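PDB 5F7U: cycloalternan-forming enzyme from Listeria monocytogenes serovar 1/2a, which belongs to glycoside hydrolase family 31 and combines a TIM-barrel domain with several beta-rich domains, among them a family 6 carbohydrate-binding module. Local coordinates for residues Glu475-Ser480 with Val515-Ser520; Ser839-Asp842 with Glu848-Asp851. The protein carries 1 engineered substitution. All blocks are in the same frame, centred on the assembly; numbering follows the deposited sequence.

How the interactions relate
Interaction 1 and interaction 2 are separate contacts, met in series along the chain, with centres 45 Å apart and nearest atoms about 26 Å apart. Interaction 1 sets two helices side by side in the excursion between the third and fourth strands of the TIM barrel; the side chain of Trp518 lies about 12 Å from a bound alpha-D-glucopyranose. Interaction 2 is a beta hairpin in the C-terminal half, whose side chains rest on helix 702-715. The side chain of Asp842 is about 10 Å from a magnesium ion and is hydrogen-bonded to Tyr823 OH, Tyr823 being a residue of a magnesium site. One contact is aromatic and apolar; the other is dominated by hydrogen bonds and charge.

Interaction 1: residues Glu475-Ser480 with Val515-Ser520; sequences EEYMIS and VDWWTS
Tyr477 turns the edge of its ring onto one face of the Trp517 indole. The pair is an edge-to-face stack, with the tyrosine ring centroid 4.9 Å from that of the indole five-membered ring and the planes at 61°. Tyr477 CE2 and CD2 do the touching, CE2 at 3.6 Å from Trp517 NE1 and CD2 above the same face, toward the rim. The two side chains slide past each other in opposite directions. Both reach across with CG trans to the backbone N (chi1 -177° for Tyr477 and 170° for Trp517). The indole N-H is spent elsewhere, on the carbonyl oxygen of Gly422, which should help fix the ring's rotation.

Helices 469-481 and 512-520 run antiparallel here, their local axes 12.0 Å apart, and both belong to the long excursion that follows the third strand of the TIM barrel. The space between them is bridged by large side chains, and Met478 lies beside the tyrosine. Its fully extended chain crosses the indole at about a right angle: CG lies 3.8 Å from Trp517 CZ3, and SD comes to the edge of the six-membered ring, 5.4 Å from its centroid, a Met-aromatic contact. Beyond the sulfur, Met478 CE reaches the second indole, 4.1 Å from Trp518 CZ3. The N-H of Trp518 is held by the hydroxyl of Tyr570 in helix 555-577, and Phe509 meets Trp518 edge-to-face. Leu461 packs against both Met478 and Trp518.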
loop_
_atom_site.group_PDB
_atom_site.type_symbol
_atom_site.label_atom_id
_atom_site.label_comp_id
_atom_site.label_asym_id
_atom_site.label_seq_id
_atom_site.Cartn_x
_atom_site.Cartn_y
_atom_site.Cartn_z
ATOM N N GLU A 475 -1.319 -10.586 35.534
ATOM C CA GLU A 475 -1.149 -11.921 34.983
ATOM C C GLU A 475 -2.042 -12.942 35.683
ATOM O O GLU A 475 -2.710 -13.743 35.019
ATOM C CB GLU A 475 0.307 -12.373 35.064
ATOM C CG GLU A 475 0.504 -13.702 34.357
ATOM C CD GLU A 475 1.932 -14.172 34.303
ATOM O OE1 GLU A 475 2.165 -15.361 34.605
ATOM O OE2 GLU A 475 2.814 -13.367 33.965
ATOM N N GLU A 476 -2.047 -12.916 37.016
ATOM C CA GLU A 476 -2.885 -13.829 37.785
ATOM C C GLU A 476 -4.366 -13.678 37.419
ATOM O O GLU A 476 -5.055 -14.676 37.212
ATOM C CB GLU A 476 -2.661 -13.637 39.291
ATOM C CG GLU A 476 -3.327 -14.707 40.149
ATOM C CD GLU A 476 -2.899 -14.656 41.608
ATOM O OE1 GLU A 476 -1.912 -13.940 41.929
ATOM O OE2 GLU A 476 -3.540 -15.344 42.441
ATOM N N TYR A 477 -4.825 -12.430 37.305
ATOM C CA TYR A 477 -6.198 -12.126 36.895
ATOM C C TYR A 477 -6.509 -12.619 35.481
ATOM O O TYR A 477 -7.534 -13.276 35.251
ATOM C CB TYR A 477 -6.480 -10.618 37.010
ATOM C CG TYR A 477 -7.910 -10.230 36.664
ATOM C CD1 TYR A 477 -8.980 -10.593 37.502
ATOM C CD2 TYR A 477 -8.198 -9.510 35.497
ATOM C CE1 TYR A 477 -10.286 -10.237 37.190
ATOM C CE2 TYR A 477 -9.504 -9.155 35.177
ATOM C CZ TYR A 477 -10.542 -9.526 36.025
ATOM O OH TYR A 477 -11.841 -9.180 35.727
ATOM N N MET A 478 -5.616 -12.285 34.545
ATOM C CA MET A 478 -5.756 -12.657 33.147
ATOM C C MET A 478 -5.934 -14.168 32.977
ATOM O O MET A 478 -6.835 -14.611 32.268
ATOM C CB MET A 478 -4.536 -12.156 32.373
ATOM C CG MET A 478 -4.625 -12.294 30.872
ATOM S SD MET A 478 -3.084 -11.641 30.209
ATOM C CE MET A 478 -3.379 -11.880 28.466
ATOM N N ILE A 479 -5.086 -14.942 33.648
ATOM C CA ILE A 479 -5.160 -16.402 33.613
ATOM C C ILE A 479 -6.466 -16.922 34.231
ATOM O O ILE A 479 -7.171 -17.707 33.585
ATOM C CB ILE A 479 -3.913 -17.045 34.261
ATOM C CG1 ILE A 479 -2.661 -16.668 33.447
ATOM C CG2 ILE A 479 -4.058 -18.567 34.340
ATOM C CD1 ILE A 479 -1.353 -16.951 34.162
ATOM N N SER A 480 -6.804 -16.460 35.442
ATOM C CA SER A 480 -8.017 -16.927 36.142
ATOM C C SER A 480 -9.317 -16.636 35.371
ATOM O O SER A 480 -10.278 -17.404 35.464
ATOM C CB SER A 480 -8.088 -16.366 37.570
ATOM O OG SER A 480 -8.512 -15.006 37.564
ATOM N N VAL A 515 -10.990 -8.251 25.872
ATOM C CA VAL A 515 -10.729 -6.982 25.180
ATOM C C VAL A 515 -11.185 -5.814 26.042
ATOM O O VAL A 515 -10.438 -4.847 26.225
ATOM C CB VAL A 515 -11.416 -6.956 23.800
ATOM C CG1 VAL A 515 -11.216 -5.605 23.093
ATOM C CG2 VAL A 515 -10.859 -8.100 22.951
ATOM N N ASP A 516 -12.412 -5.908 26.573
ATOM C CA ASP A 516 -12.934 -4.868 27.461
ATOM C C ASP A 516 -12.016 -4.630 28.656
ATOM O O ASP A 516 -11.744 -3.477 28.995
ATOM C CB ASP A 516 -14.372 -5.189 27.918
ATOM C CG ASP A 516 -15.404 -5.034 26.781
ATOM O OD1 ASP A 516 -15.122 -4.334 25.767
ATOM O OD2 ASP A 516 -16.501 -5.619 26.897
ATOM N N TRP A 517 -11.513 -5.706 29.264
ATOM C CA TRP A 517 -10.569 -5.594 30.376
ATOM C C TRP A 517 -9.272 -4.929 29.938
ATOM O O TRP A 517 -8.852 -3.948 30.517
ATOM C CB TRP A 517 -10.262 -6.951 31.001
ATOM C CG TRP A 517 -9.136 -6.866 31.959
ATOM C CD1 TRP A 517 -9.120 -6.174 33.148
ATOM C CD2 TRP A 517 -7.836 -7.457 31.816
ATOM N NE1 TRP A 517 -7.888 -6.297 33.744
ATOM C CE2 TRP A 517 -7.081 -7.081 32.955
ATOM C CE3 TRP A 517 -7.231 -8.269 30.832
ATOM C CZ2 TRP A 517 -5.751 -7.498 33.152
ATOM C CZ3 TRP A 517 -5.895 -8.679 31.022
ATOM C CH2 TRP A 517 -5.180 -8.301 32.180
ATOM N N TRP A 518 -8.644 -5.479 28.912
ATOM C CA TRP A 518 -7.346 -4.974 28.435
ATOM C C TRP A 518 -7.427 -3.482 28.108
ATOM O O TRP A 518 -6.596 -2.694 28.575
ATOM C CB TRP A 518 -6.953 -5.752 27.197
ATOM C CG TRP A 518 -5.560 -5.543 26.711
ATOM C CD1 TRP A 518 -5.153 -4.678 25.723
ATOM C CD2 TRP A 518 -4.392 -6.271 27.117
ATOM N NE1 TRP A 518 -3.792 -4.809 25.507
ATOM C CE2 TRP A 518 -3.302 -5.780 26.346
ATOM C CE3 TRP A 518 -4.158 -7.298 28.059
ATOM C CZ2 TRP A 518 -1.991 -6.281 26.479
ATOM C CZ3 TRP A 518 -2.849 -7.799 28.198
ATOM C CH2 TRP A 518 -1.780 -7.283 27.401
ATOM N N THR A 519 -8.456 -3.103 27.340
ATOM C CA THR A 519 -8.665 -1.709 26.962
ATOM C C THR A 519 -9.030 -0.827 28.158
ATOM O O THR A 519 -8.580 0.315 28.229
ATOM C CB THR A 519 -9.676 -1.551 25.821
ATOM O OG1 THR A 519 -10.949 -2.059 26.218
ATOM C CG2 THR A 519 -9.174 -2.262 24.523
ATOM N N SER A 520 -9.795 -1.363 29.122
ATOM C CA SER A 520 -10.140 -0.578 30.332
ATOM C C SER A 520 -8.889 -0.071 31.077
ATOM O O SER A 520 -8.912 0.997 31.701
ATOM C CB SER A 520 -11.062 -1.351 31.294
ATOM O OG SER A 520 -10.368 -2.371 32.002
#

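Interaction 2: residues Ser839-Asp842 with Glu848-Asp851; sequences SFYD and EMRD
Phe840 and Arg850 face each other across the hairpin as a hydrogen-bonded antiparallel pair: Phe840 N to Arg850 O and Arg850 N to Phe840 O both measure 2.8 Å and are nearly straight. A further backbone bond runs from Asp842 N to Glu848 O, 2.9 Å. The salt-bridge network of Asp842, Glu848 and Arg850 lies on the face bearing Phe840. Arg850 grips a single oxygen, Asp842 OD2, side-on with two nitrogens: NE at 3.0 Å meets its anti lone pair, and NH2 at 3.1 Å approaches from above the carboxylate plane. The oxygen stays within the guanidinium plane, yet the two flat groups are turned 48° apart. Asp842 OD1 is hydrogen-bonded to Tyr823 OH, and both carboxylate oxygens are thus engaged. Glu848 lays its CB over the guanidinium face, and its OE2 adds a long, purely electrostatic contact to NH1.

Strands 835-842 and 848-857 form this beta hairpin at one side of a six-stranded antiparallel sheet, with strand 835-842 outermost.

Sulfur and apolar contacts occupy the face bearing Tyr841 and Met849. In the methionine, chi1 (-61°) and chi2 (-48°) carry SD across toward the partner strand, 3.6 Å from Tyr841 CD1, in an oblique Met-aromatic contact. Lys710 of helix 702-715 makes a cation-pi contact with the same tyrosine.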
loop_
_atom_site.group_PDB
_atom_site.type_symbol
_atom_site.label_atom_id
_atom_site.label_comp_id
_atom_site.label_asym_id
_atom_site.label_seq_id
_atom_site.Cartn_x
_atom_site.Cartn_y
_atom_site.Cartn_z
ATOM N N SER A 839 -14.538 16.198 -7.769
ATOM C CA SER A 839 -15.299 16.377 -6.537
ATOM C C SER A 839 -14.309 16.603 -5.409
ATOM O O SER A 839 -13.618 15.665 -4.993
ATOM C CB SER A 839 -16.149 15.134 -6.252
ATOM O OG SER A 839 -17.216 15.427 -5.368
ATOM N N PHE A 840 -14.228 17.845 -4.931
ATOM C CA PHE A 840 -13.325 18.214 -3.845
ATOM C C PHE A 840 -13.978 18.004 -2.467
ATOM O O PHE A 840 -15.079 18.481 -2.218
ATOM C CB PHE A 840 -12.904 19.682 -4.036
ATOM C CG PHE A 840 -12.168 20.271 -2.877
ATOM C CD1 PHE A 840 -11.029 19.646 -2.338
ATOM C CD2 PHE A 840 -12.608 21.481 -2.315
ATOM C CE1 PHE A 840 -10.358 20.205 -1.263
ATOM C CE2 PHE A 840 -11.925 22.053 -1.250
ATOM C CZ PHE A 840 -10.811 21.407 -0.716
ATOM N N TYR A 841 -13.276 17.289 -1.589
ATOM C CA TYR A 841 -13.715 17.093 -0.217
ATOM C C TYR A 841 -13.256 18.251 0.653
ATOM O O TYR A 841 -12.086 18.325 1.053
ATOM C CB TYR A 841 -13.151 15.779 0.316
ATOM C CG TYR A 841 -13.608 15.394 1.707
ATOM C CD1 TYR A 841 -14.960 15.441 2.071
ATOM C CD2 TYR A 841 -12.680 14.935 2.646
ATOM C CE1 TYR A 841 -15.368 15.072 3.349
ATOM C CE2 TYR A 841 -13.074 14.551 3.919
ATOM C CZ TYR A 841 -14.411 14.623 4.265
ATOM O OH TYR A 841 -14.784 14.242 5.528
ATOM N N ASP A 842 -14.183 19.155 0.947
ATOM C CA ASP A 842 -13.824 20.382 1.627
ATOM C C ASP A 842 -13.943 20.174 3.150
ATOM O O ASP A 842 -14.942 20.550 3.769
ATOM C CB ASP A 842 -14.685 21.524 1.079
ATOM C CG ASP A 842 -14.352 22.876 1.683
ATOM O OD1 ASP A 842 -13.424 22.990 2.500
ATOM O OD2 ASP A 842 -15.060 23.830 1.327
ATOM N N GLU A 848 -18.174 19.276 2.999
ATOM C CA GLU A 848 -18.995 19.461 1.796
ATOM C C GLU A 848 -18.219 18.972 0.585
ATOM O O GLU A 848 -17.046 19.303 0.461
ATOM C CB GLU A 848 -19.271 20.953 1.551
ATOM C CG GLU A 848 -20.103 21.666 2.596
ATOM C CD GLU A 848 -21.579 21.646 2.281
ATOM O OE1 GLU A 848 -22.322 21.000 3.053
ATOM O OE2 GLU A 848 -21.993 22.278 1.273
ATOM N N MET A 849 -18.864 18.216 -0.308
ATOM C CA MET A 849 -18.262 17.941 -1.620
ATOM C C MET A 849 -18.483 19.149 -2.528
ATOM O O MET A 849 -19.606 19.618 -2.665
ATOM C CB MET A 849 -18.826 16.670 -2.277
ATOM C CG MET A 849 -18.625 15.365 -1.510
ATOM S SD MET A 849 -16.959 15.030 -0.888
ATOM C CE MET A 849 -16.064 14.707 -2.407
ATOM N N ARG A 850 -17.411 19.662 -3.125
ATOM C CA ARG A 850 -17.507 20.786 -4.048
ATOM C C ARG A 850 -17.206 20.250 -5.438
ATOM O O ARG A 850 -16.091 19.794 -5.702
ATOM C CB ARG A 850 -16.511 21.900 -3.691
ATOM C CG ARG A 850 -16.435 22.283 -2.220
ATOM C CD ARG A 850 -17.659 23.055 -1.773
ATOM N NE ARG A 850 -17.444 23.625 -0.453
ATOM C CZ ARG A 850 -18.356 24.295 0.238
ATOM N NH1 ARG A 850 -19.573 24.498 -0.264
ATOM N NH2 ARG A 850 -18.057 24.759 1.446
ATOM N N ASP A 851 -18.214 20.294 -6.308
ATOM C CA ASP A 851 -18.093 19.738 -7.651
ATOM C C ASP A 851 -17.647 20.825 -8.625
ATOM O O ASP A 851 -18.400 21.778 -8.895
ATOM C CB ASP A 851 -19.408 19.102 -8.118
ATOM C CG ASP A 851 -19.855 17.915 -7.250
ATOM O OD1 ASP A 851 -19.012 17.161 -6.680
ATOM O OD2 ASP A 851 -21.089 17.746 -7.139
#